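Local atomic coordinates of threonine synthase (Brucella melitensis bv. 1, PDB entry 4F4F), a protein that probably catalyses the pyridoxal-phosphate-dependent conversion of O-phospho-L-homoserine and water to L-threonine and phosphate, the last step of threonine biosynthesis. Residues P41-E46 and L61-P66; P234-Y239 and K272-P277; T241-L246 and V253-P258. One frame throughout, in Å; residues are numbered along the deposited sequence.

Contact 1: residues P41-E46 and L61-P66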
# COMPACT_ATOMS: atom_id res chain seq x y z
N PRO A 41 -5.49 -18.85 -5.14
CA PRO A 41 -6.44 -19.65 -4.36
C PRO A 41 -7.85 -19.30 -4.79
O PRO A 41 -8.11 -18.16 -5.12
CB PRO A 41 -6.20 -19.16 -2.93
CG PRO A 41 -4.80 -18.63 -2.95
CD PRO A 41 -4.71 -17.96 -4.28
N GLN A 42 -8.73 -20.28 -4.84
CA GLN A 42 -10.05 -20.06 -5.38
C GLN A 42 -11.13 -20.21 -4.32
O GLN A 42 -11.07 -21.10 -3.47
CB GLN A 42 -10.34 -21.03 -6.53
CG GLN A 42 -9.41 -20.83 -7.69
CD GLN A 42 -9.67 -19.52 -8.37
OE1 GLN A 42 -10.81 -19.21 -8.73
NE2 GLN A 42 -8.62 -18.74 -8.58
N PHE A 43 -12.13 -19.35 -4.43
CA PHE A 43 -13.36 -19.44 -3.64
C PHE A 43 -14.56 -19.56 -4.57
O PHE A 43 -14.76 -18.72 -5.44
CB PHE A 43 -13.54 -18.17 -2.79
CG PHE A 43 -12.71 -18.14 -1.56
CD1 PHE A 43 -11.35 -17.94 -1.63
CD2 PHE A 43 -13.30 -18.31 -0.32
CE1 PHE A 43 -10.57 -17.93 -0.48
CE2 PHE A 43 -12.53 -18.28 0.83
CZ PHE A 43 -11.17 -18.09 0.74
N THR A 44 -15.36 -20.61 -4.39
CA THR A 44 -16.66 -20.73 -5.07
C THR A 44 -17.67 -19.76 -4.46
O THR A 44 -17.43 -19.21 -3.40
CB THR A 44 -17.28 -22.13 -4.93
OG1 THR A 44 -17.54 -22.36 -3.53
CG2 THR A 44 -16.34 -23.20 -5.54
N ALA A 45 -18.78 -19.55 -5.16
CA ALA A 45 -19.88 -18.71 -4.61
C ALA A 45 -20.29 -19.20 -3.21
O ALA A 45 -20.43 -18.41 -2.29
CB ALA A 45 -21.08 -18.71 -5.56
N GLU A 46 -20.45 -20.50 -3.03
CA GLU A 46 -20.85 -21.03 -1.71
C GLU A 46 -19.78 -20.78 -0.65
O GLU A 46 -20.12 -20.54 0.49
CB GLU A 46 -21.15 -22.55 -1.77
CG GLU A 46 -22.48 -22.87 -2.36
CD GLU A 46 -23.60 -22.37 -1.49
OE1 GLU A 46 -23.49 -22.42 -0.25
OE2 GLU A 46 -24.59 -21.92 -2.05
N LEU A 61 -8.35 -14.57 7.80
CA LEU A 61 -7.75 -15.90 7.94
C LEU A 61 -8.18 -16.80 6.78
O LEU A 61 -7.35 -17.50 6.19
CB LEU A 61 -8.10 -16.49 9.29
CG LEU A 61 -7.44 -15.85 10.51
CD1 LEU A 61 -8.13 -16.32 11.77
CD2 LEU A 61 -5.96 -16.15 10.54
N ALA A 62 -9.46 -16.74 6.41
CA ALA A 62 -9.97 -17.52 5.29
C ALA A 62 -9.27 -17.12 4.00
O ALA A 62 -8.83 -18.01 3.24
CB ALA A 62 -11.50 -17.39 5.16
N VAL A 63 -9.14 -15.83 3.75
CA VAL A 63 -8.68 -15.30 2.44
C VAL A 63 -7.15 -15.42 2.29
O VAL A 63 -6.63 -15.75 1.22
CB VAL A 63 -9.28 -13.85 2.27
CG1 VAL A 63 -8.59 -12.99 1.25
CG2 VAL A 63 -10.78 -14.00 1.98
N LEU A 64 -6.43 -15.17 3.38
CA LEU A 64 -4.98 -15.14 3.35
C LEU A 64 -4.26 -16.48 3.58
O LEU A 64 -3.16 -16.67 3.04
CB LEU A 64 -4.45 -14.10 4.36
CG LEU A 64 -4.94 -12.67 4.13
CD1 LEU A 64 -4.33 -11.72 5.13
CD2 LEU A 64 -4.72 -12.18 2.69
N THR A 65 -4.84 -17.38 4.37
CA THR A 65 -4.14 -18.61 4.73
C THR A 65 -3.58 -19.39 3.52
O THR A 65 -2.44 -19.84 3.56
CB THR A 65 -5.03 -19.52 5.63
OG1 THR A 65 -5.23 -18.88 6.87
CG2 THR A 65 -4.41 -20.89 5.92
N PRO A 66 -4.37 -19.51 2.42
CA PRO A 66 -3.86 -20.29 1.29
C PRO A 66 -2.58 -19.71 0.72
O PRO A 66 -1.76 -20.45 0.19
CB PRO A 66 -4.99 -20.24 0.25
CG PRO A 66 -6.21 -19.83 1.00
CD PRO A 66 -5.78 -19.14 2.28

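Contact 2: residues P234-Y239 and K272-P277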
# COMPACT_ATOMS: atom_id res chain seq x y z
N PRO A 234 -2.16 -8.52 2.09
CA PRO A 234 -3.20 -8.28 3.10
C PRO A 234 -4.37 -7.41 2.62
O PRO A 234 -5.45 -7.40 3.23
CB PRO A 234 -2.44 -7.59 4.23
CG PRO A 234 -1.00 -7.93 4.02
CD PRO A 234 -0.85 -8.03 2.53
N GLN A 235 -4.12 -6.64 1.58
CA GLN A 235 -5.10 -5.71 1.08
C GLN A 235 -6.25 -6.41 0.34
O GLN A 235 -7.34 -5.85 0.22
CB GLN A 235 -4.41 -4.71 0.20
CG GLN A 235 -3.43 -3.86 0.98
CD GLN A 235 -3.00 -2.64 0.21
OE1 GLN A 235 -1.86 -2.58 -0.26
NE2 GLN A 235 -3.95 -1.64 0.01
N VAL A 236 -6.02 -7.67 -0.04
CA VAL A 236 -7.07 -8.49 -0.65
C VAL A 236 -8.30 -8.59 0.27
O VAL A 236 -9.44 -8.58 -0.19
CB VAL A 236 -6.53 -9.89 -0.97
CG1 VAL A 236 -7.64 -10.78 -1.56
CG2 VAL A 236 -5.35 -9.82 -1.94
N VAL A 237 -8.06 -8.59 1.58
CA VAL A 237 -9.08 -8.88 2.54
C VAL A 237 -10.25 -7.89 2.47
O VAL A 237 -11.41 -8.29 2.47
CB VAL A 237 -8.51 -8.96 3.97
CG1 VAL A 237 -9.63 -9.23 4.96
CG2 VAL A 237 -7.44 -10.08 4.08
N TYR A 238 -9.95 -6.59 2.44
CA TYR A 238 -11.03 -5.63 2.58
C TYR A 238 -11.93 -5.56 1.34
O TYR A 238 -13.07 -5.10 1.41
CB TYR A 238 -10.57 -4.28 3.06
CG TYR A 238 -9.45 -3.66 2.30
CD1 TYR A 238 -9.65 -3.16 1.03
CD2 TYR A 238 -8.22 -3.47 2.89
CE1 TYR A 238 -8.60 -2.56 0.34
CE2 TYR A 238 -7.19 -2.86 2.21
CZ TYR A 238 -7.39 -2.42 0.94
OH TYR A 238 -6.33 -1.79 0.28
N TYR A 239 -11.43 -6.05 0.21
CA TYR A 239 -12.31 -6.23 -0.95
C TYR A 239 -13.37 -7.29 -0.66
O TYR A 239 -14.55 -7.05 -0.88
CB TYR A 239 -11.53 -6.59 -2.20
CG TYR A 239 -10.70 -5.46 -2.67
CD1 TYR A 239 -11.21 -4.52 -3.54
CD2 TYR A 239 -9.38 -5.34 -2.27
CE1 TYR A 239 -10.43 -3.47 -3.98
CE2 TYR A 239 -8.60 -4.27 -2.67
CZ TYR A 239 -9.14 -3.36 -3.55
OH TYR A 239 -8.38 -2.34 -4.01
N LYS A 272 -10.69 -10.59 -7.25
CA LYS A 272 -11.44 -11.00 -8.41
C LYS A 272 -10.92 -12.33 -8.98
O LYS A 272 -11.71 -13.22 -9.27
CB LYS A 272 -11.38 -9.92 -9.49
CG LYS A 272 -12.23 -10.18 -10.73
CD LYS A 272 -12.21 -9.01 -11.72
CE LYS A 272 -13.26 -9.17 -12.80
NZ LYS A 272 -12.98 -8.36 -14.03
N ARG A 273 -9.62 -12.45 -9.15
CA ARG A 273 -9.04 -13.73 -9.61
C ARG A 273 -9.40 -14.90 -8.68
O ARG A 273 -9.55 -16.04 -9.14
CB ARG A 273 -7.52 -13.62 -9.75
CG ARG A 273 -7.06 -12.78 -10.94
CD ARG A 273 -7.41 -13.42 -12.28
NE ARG A 273 -6.77 -14.73 -12.44
CZ ARG A 273 -5.55 -14.94 -12.91
NH1 ARG A 273 -4.80 -13.94 -13.34
NH2 ARG A 273 -5.08 -16.17 -12.98
N MET A 274 -9.53 -14.63 -7.38
CA MET A 274 -9.88 -15.68 -6.43
C MET A 274 -11.36 -16.08 -6.49
O MET A 274 -11.73 -17.09 -5.92
CB MET A 274 -9.54 -15.27 -5.01
CG MET A 274 -8.06 -15.05 -4.76
SD MET A 274 -7.79 -14.25 -3.18
CE MET A 274 -8.25 -15.60 -2.08
N GLY A 275 -12.20 -15.28 -7.17
CA GLY A 275 -13.63 -15.59 -7.35
C GLY A 275 -14.59 -14.55 -6.81
O GLY A 275 -15.77 -14.70 -6.95
N LEU A 276 -14.09 -13.46 -6.21
CA LEU A 276 -14.98 -12.42 -5.76
C LEU A 276 -15.64 -11.73 -6.95
O LEU A 276 -14.95 -11.19 -7.85
CB LEU A 276 -14.23 -11.43 -4.87
CG LEU A 276 -15.12 -10.45 -4.12
CD1 LEU A 276 -16.03 -11.17 -3.09
CD2 LEU A 276 -14.24 -9.37 -3.46
N PRO A 277 -16.99 -11.70 -6.98
CA PRO A 277 -17.62 -11.07 -8.13
C PRO A 277 -17.46 -9.54 -8.17
O PRO A 277 -18.04 -8.83 -7.35
CB PRO A 277 -19.09 -11.46 -7.96
CG PRO A 277 -19.03 -12.74 -7.19
CD PRO A 277 -17.98 -12.46 -6.17

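Contact 3: residues T241-L246 and V253-P258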
# COMPACT_ATOMS: atom_id res chain seq x y z
N THR A 241 -14.39 -8.20 2.50
CA THR A 241 -15.27 -7.78 3.61
C THR A 241 -16.28 -6.71 3.14
O THR A 241 -17.47 -6.78 3.48
CB THR A 241 -14.48 -7.35 4.85
OG1 THR A 241 -13.65 -6.20 4.54
CG2 THR A 241 -13.63 -8.54 5.39
N ALA A 242 -15.82 -5.73 2.38
CA ALA A 242 -16.74 -4.74 1.80
C ALA A 242 -17.79 -5.40 0.89
O ALA A 242 -18.97 -5.11 1.02
CB ALA A 242 -15.96 -3.69 1.02
N ALA A 243 -17.36 -6.30 0.01
CA ALA A 243 -18.27 -6.92 -0.94
C ALA A 243 -19.27 -7.82 -0.19
O ALA A 243 -20.46 -7.88 -0.55
CB ALA A 243 -17.52 -7.73 -2.01
N LEU A 244 -18.83 -8.46 0.89
CA LEU A 244 -19.75 -9.27 1.70
C LEU A 244 -20.81 -8.41 2.37
O LEU A 244 -21.98 -8.80 2.46
CB LEU A 244 -18.99 -10.05 2.78
CG LEU A 244 -18.18 -11.24 2.34
CD1 LEU A 244 -17.18 -11.66 3.47
CD2 LEU A 244 -19.16 -12.38 1.93
N SER A 245 -20.45 -7.20 2.80
CA SER A 245 -21.44 -6.32 3.41
C SER A 245 -22.54 -6.00 2.38
O SER A 245 -23.69 -5.89 2.75
CB SER A 245 -20.81 -5.01 3.93
OG SER A 245 -19.92 -5.23 5.01
N LEU A 246 -22.16 -5.87 1.11
CA LEU A 246 -23.08 -5.52 0.05
C LEU A 246 -23.76 -6.66 -0.69
O LEU A 246 -24.54 -6.44 -1.63
CB LEU A 246 -22.41 -4.54 -0.94
CG LEU A 246 -21.74 -3.36 -0.22
CD1 LEU A 246 -20.92 -2.57 -1.24
CD2 LEU A 246 -22.78 -2.52 0.50
N VAL A 253 -19.81 -6.28 -7.21
CA VAL A 253 -19.49 -5.00 -6.58
C VAL A 253 -18.38 -4.34 -7.37
O VAL A 253 -17.53 -5.03 -7.97
CB VAL A 253 -19.08 -5.23 -5.10
CG1 VAL A 253 -18.59 -3.92 -4.45
CG2 VAL A 253 -20.27 -5.78 -4.31
N SER A 254 -18.40 -3.01 -7.44
CA SER A 254 -17.34 -2.26 -8.11
C SER A 254 -16.50 -1.48 -7.09
O SER A 254 -16.99 -1.09 -6.00
CB SER A 254 -17.90 -1.31 -9.17
OG SER A 254 -18.48 -2.02 -10.23
N PHE A 255 -15.25 -1.26 -7.43
CA PHE A 255 -14.34 -0.52 -6.58
C PHE A 255 -13.59 0.56 -7.34
O PHE A 255 -13.08 0.33 -8.44
CB PHE A 255 -13.31 -1.43 -5.94
CG PHE A 255 -13.89 -2.46 -5.00
CD1 PHE A 255 -14.38 -3.66 -5.47
CD2 PHE A 255 -13.92 -2.23 -3.64
CE1 PHE A 255 -14.87 -4.61 -4.61
CE2 PHE A 255 -14.44 -3.16 -2.77
CZ PHE A 255 -14.91 -4.36 -3.27
N THR A 256 -13.44 1.71 -6.70
CA THR A 256 -12.56 2.75 -7.20
C THR A 256 -11.47 3.01 -6.17
O THR A 256 -11.75 3.19 -4.99
CB THR A 256 -13.36 4.05 -7.50
OG1 THR A 256 -14.37 3.76 -8.47
CG2 THR A 256 -12.44 5.18 -8.05
N VAL A 257 -10.23 3.05 -6.64
CA VAL A 257 -9.08 3.11 -5.78
C VAL A 257 -8.19 4.29 -6.12
O VAL A 257 -7.63 4.32 -7.24
CB VAL A 257 -8.25 1.84 -5.96
CG1 VAL A 257 -7.03 1.88 -5.03
CG2 VAL A 257 -9.10 0.60 -5.73
N PRO A 258 -8.02 5.24 -5.18
CA PRO A 258 -7.04 6.27 -5.42
C PRO A 258 -5.68 5.61 -5.40
O PRO A 258 -5.33 4.94 -4.43
CB PRO A 258 -7.25 7.27 -4.24
CG PRO A 258 -8.44 6.80 -3.48
CD PRO A 258 -8.63 5.36 -3.84

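Contact 1: residues P41-E46 and L61-P66
Leu61 O is gripped twice by Thr65, at the C-terminal part of helix 56-64, where the next two residues after Leu61, Ala62 and Val63, receive the ring of Phe43. Thr65 OG1 lies 2.6 Å from Leu61 O, and the backbone Thr65 N reaches Leu61 O at 3.1 Å from the opposite face of the carbonyl plane. The hydroxyl approaches with a C=O...donor angle of 136° and a tilt of 25° from that plane. Side chain and backbone of one residue thus share a single carbonyl. Ala62 O fares differently: four residues on stands Pro66, whose nitrogen carries no proton. Here the ring of Phe43 arrives edge-on, with CZ 3.4 Å from Ala62 O and the oxygen in the ring plane. Phe43 CG is set beside its own backbone N (chi1 -79°), which sends the ring tip across to the helix. The same CZ packs against Val63 CG2 at 4.3 Å and, more loosely, against Ala62 CB. Pro41, two residues earlier, supplies the other half of the contact: its CB is 3.6 Å from Pro66 CB, and the two pyrrolidine rings cross obliquely. Just beyond, the side chain of Thr44, the N-cap of helix 45-49, caps a backbone N of its first turn and Thr44 N donates to Gln47 OE1, in the manner of a capping box. Phe43 is also tied through its backbone to Met274, while Val63 leans on Val236 and Phe240 of helix 236-245. Apolar packing carries this surface contact, and the slightly positive C-H edge of Phe43 probably offers Ala62 O a mild electrostatic complement where the proline cannot donate.

Contact 2: residues P234-Y239 and K272-P277
Met274, at the end of helix 263-274, makes the first touch on Val236. Its CG stands beside the backbone N, and the chain then runs extended before bending at chi3 (70°), which brings the thioether over to the valine: Met274 SD is 3.8 Å from Val236 CG1. The two side chains meet at a slant. Gly275 comes next and turns the chain out of the helix with a positive phi (121°). Its N bonds back to Lys272 O at 3.0 Å as part of a Schellman motif. The turn swings Leu276 round to face Tyr239. Leu276 CG is anti to its backbone N (chi1 -168°), and the CD2 branch rests on the backbone of the other helix, 3.5 Å from Tyr239 O and 4.1 Å from Tyr239 CB. The phenol ring itself leads away from Leu276, its edge meeting Val236 O in plane and its hydroxyl bonded to Asp264 O; Asp264 belongs to the pyridoxal phosphate site, and the cofactor lies about 8 Å from the Tyr239 side chain. Val236 also packs on Ala267 and Val270, one turn or more back along helix 263-274. Helix 236-245 thus packs on the Schellman-terminated end of helix 263-274, the helix of the beta-alpha-beta crossover between the parallel strands 253-258 and 278-285, in the cofactor-binding domain of a fold-type II pyridoxal-phosphate enzyme.

Contact 3: residues T241-L246 and V253-P258
Val253 and Leu246 set their side chains at about a right angle. The CG1 branch of Val253 meets Leu246 CD1 at 4.2 Å. The CG2 branch, placed beside the backbone N while CG1 is anti to it (chi1 174°), settles against Ala243, 4.1 Å from Ala243 CB, and also reaches Leu246 CB. Val253 thus straddles Ala243 and Leu246, its CG2 touching both and its CG1 reaching the end of the leucine. Phe255, two residues along the same strand, approaches in another way. Its ring is presented edge-on to the helix, with CE2 4.1 Å from Ala242 CB and CZ 4.4 Å from Ala243 CB, both methyls lying near the ring plane. The ring edge rests on the two alanine methyls, while Val253 CG2 comes as near to Ala243 CA as to its CB. The axis of helix 241-245 passes 9.3 Å from that of strand 253-258, and the two directions make an angle of 137°, as the chain turns back through a short connection. Pro258, at the far end of the strand, touches the cofactor. Around the contact, strand 253-258 runs between the parallel strands 409-413 and 278-285; Phe255 packs on Val410 and Ile278 and meets Tyr239 edge-to-face, while helix 56-64 covers another flank of helix 236-245 through Thr241 and Leu244.

Overall arrangement
Contact 1 lies near the surface and belongs to the N-terminal family region, whereas contacts 2 and 3 are buried in the cofactor-binding part. Contacts 2 and 3 share helix 236-245, one using its first turn against the end of helix 263-274, the other its last turns against strand 253-258, which precedes helix 263-274 in the chain. Their centres are 9 Å apart. Contact 1 adjoins contact 2 through backbone and side-chain bonds to the end of helix 263-274, but does not touch contact 3. All three are essentially apolar: prolines and an aromatic edge at the surface, thioether and leucine packing at the helix end, and alanine, leucine, valine and phenylalanine between helix and sheet.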